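Local coordinates for secreted protein ASP-2 (Necator americanus, PDB 1U53) that belongs to the CAP (pathogenesis-related-1) family, is secreted by the human hookworm and serves as a vaccine antigen, its molecular activity remaining uncertain, at residues F88-D92 with S93-K97. Numbering follows the deposited sequence.
Sequences FMSSD and SGMDK
Ser90, the last residue of edge strand 84-90, meets the end of the Met95 side chain, with OG lying 3.8 Å from the methyl CE. The same hydroxyl oxygen accepts the backbone N-H of Asp92 in a nearly straight bond (Asp92 N to Ser90 OG, 3.1 Å), an ST turn where the chain leaves the sheet. Ser91 contributes its carbonyl: O takes a weak, strongly bent bond from Ser93 N, the closure of an inverse gamma turn centred on Asp92. A water spans the same two residues, donating a long bond to Ser91 O and hydrogen-bonding with Ser93 OG, which is also anchored to the carbonyl of Cys153.

Asp92 then opens a type I beta turn running to Met95. Met95 N reaches Asp92 O over 3.1 Å with a fairly straight N-H (158°), although the donor stands well above the carbonyl plane. The Asp92 carboxylate accepts no backbone bond from the turn directly; instead OD1 takes a 2.7 Å bond from a second water, which accepts in turn from Gly94 N. Its other oxygen, OD2, approaches Met95 CE at 3.6 Å. With CG of Met95 anti to the backbone N (chi1 -179°), the bend at chi3 (-65°) turns the methyl towards the Asp92 side chain, which the methionine crosses at about a right angle, against CB as well as OD2. Met95 also packs on Gln103 of helix 97-109, and Asp96, at the N-cap of that helix, accepts from Lys99 N through OD2.

Successive turns thus join edge strand to helix in this CAP domain. Backbone bonds and water bridges accompany the change of direction, while the buried methionine adds apolar contact beneath an otherwise polar, exposed bend; its nonpolar methyl beside OD2 implies van der Waals packing there, with the carboxylate's polar demands met at least partly by water.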
loop_
_atom_site.group_PDB
_atom_site.type_symbol
_atom_site.label_atom_id
_atom_site.label_comp_id
_atom_site.label_asym_id
_atom_site.label_seq_id
_atom_site.Cartn_x
_atom_site.Cartn_y
_atom_site.Cartn_z
ATOM N N PHE A 88 -9.982 1.787 -4.399
ATOM C CA PHE A 88 -10.311 3.222 -4.277
ATOM C C PHE A 88 -11.135 3.610 -5.475
ATOM O O PHE A 88 -10.954 3.053 -6.568
ATOM C CB PHE A 88 -9.023 4.077 -4.254
ATOM C CG PHE A 88 -9.241 5.578 -4.427
ATOM C CD1 PHE A 88 -9.520 6.388 -3.348
ATOM C CD2 PHE A 88 -9.131 6.154 -5.689
ATOM C CE1 PHE A 88 -9.699 7.802 -3.524
ATOM C CE2 PHE A 88 -9.338 7.553 -5.889
ATOM C CZ PHE A 88 -9.622 8.360 -4.774
ATOM N N MET A 89 -12.043 4.561 -5.298
ATOM C CA MET A 89 -12.726 5.068 -6.498
ATOM C C MET A 89 -12.950 6.566 -6.370
ATOM O O MET A 89 -13.096 7.110 -5.262
ATOM C CB MET A 89 -14.064 4.379 -6.736
ATOM C CG MET A 89 -15.055 4.582 -5.585
ATOM S SD MET A 89 -16.633 3.830 -5.987
ATOM C CE MET A 89 -17.307 5.080 -7.020
ATOM N N SER A 90 -13.015 7.203 -7.545
ATOM C CA SER A 90 -13.398 8.596 -7.662
ATOM C C SER A 90 -14.502 8.711 -8.702
ATOM O O SER A 90 -14.536 7.965 -9.648
ATOM C CB SER A 90 -12.196 9.382 -8.199
ATOM O OG SER A 90 -12.572 10.677 -8.612
ATOM N N SER A 91 -15.393 9.691 -8.560
ATOM C CA SER A 91 -16.417 9.888 -9.569
ATOM C C SER A 91 -15.887 10.566 -10.840
ATOM O O SER A 91 -16.626 10.630 -11.824
ATOM C CB SER A 91 -17.534 10.801 -9.006
ATOM O OG SER A 91 -16.970 12.106 -8.850
ATOM N N ASP A 92 -14.645 11.062 -10.825
ATOM C CA ASP A 92 -14.015 11.642 -12.031
ATOM C C ASP A 92 -13.445 10.516 -12.890
ATOM O O ASP A 92 -12.252 10.210 -12.805
ATOM C CB ASP A 92 -12.900 12.603 -11.576
ATOM C CG ASP A 92 -12.311 13.443 -12.692
ATOM O OD1 ASP A 92 -12.627 13.215 -13.864
ATOM O OD2 ASP A 92 -11.483 14.328 -12.351
ATOM N N SER A 93 -14.313 9.940 -13.728
ATOM C CA SER A 93 -14.021 8.760 -14.595
ATOM C C SER A 93 -12.779 8.901 -15.407
ATOM O O SER A 93 -11.960 7.948 -15.552
ATOM C CB SER A 93 -15.219 8.524 -15.548
ATOM O OG SER A 93 -16.138 7.805 -14.781
ATOM N N GLY A 94 -12.627 10.075 -15.974
ATOM C CA GLY A 94 -11.530 10.269 -16.919
ATOM C C GLY A 94 -10.278 10.857 -16.292
ATOM O O GLY A 94 -9.428 11.357 -17.008
ATOM N N MET A 95 -10.179 10.823 -14.962
ATOM C CA MET A 95 -9.009 11.323 -14.269
ATOM C C MET A 95 -7.725 10.742 -14.826
ATOM O O MET A 95 -7.681 9.555 -15.188
ATOM C CB MET A 95 -9.100 10.947 -12.783
ATOM C CG MET A 95 -7.917 11.443 -11.931
ATOM S SD MET A 95 -8.180 11.285 -10.152
ATOM C CE MET A 95 -9.506 12.414 -9.989
ATOM N N ASP A 96 -6.676 11.572 -14.869
ATOM C CA ASP A 96 -5.367 11.118 -15.340
ATOM C C ASP A 96 -4.942 9.979 -14.445
ATOM O O ASP A 96 -5.141 10.063 -13.235
ATOM C CB ASP A 96 -4.390 12.279 -15.205
ATOM C CG ASP A 96 -2.984 11.859 -15.391
ATOM O OD1 ASP A 96 -2.464 11.853 -16.539
ATOM O OD2 ASP A 96 -2.348 11.529 -14.372
ATOM N N LYS A 97 -4.423 8.885 -14.992
ATOM C CA LYS A 97 -4.152 7.713 -14.124
ATOM C C LYS A 97 -3.104 7.908 -13.063
ATOM O O LYS A 97 -3.196 7.294 -12.006
ATOM C CB LYS A 97 -3.848 6.464 -14.970
ATOM C CG LYS A 97 -5.029 6.091 -15.860
ATOM C CD LYS A 97 -4.915 4.680 -16.462
ATOM C CE LYS A 97 -6.123 4.380 -17.382
ATOM N NZ LYS A 97 -5.753 4.683 -18.781
HETATM O O HOH W 1 -17.781 10.021 -14.847
HETATM O O HOH W 2 -14.039 12.454 -15.990
#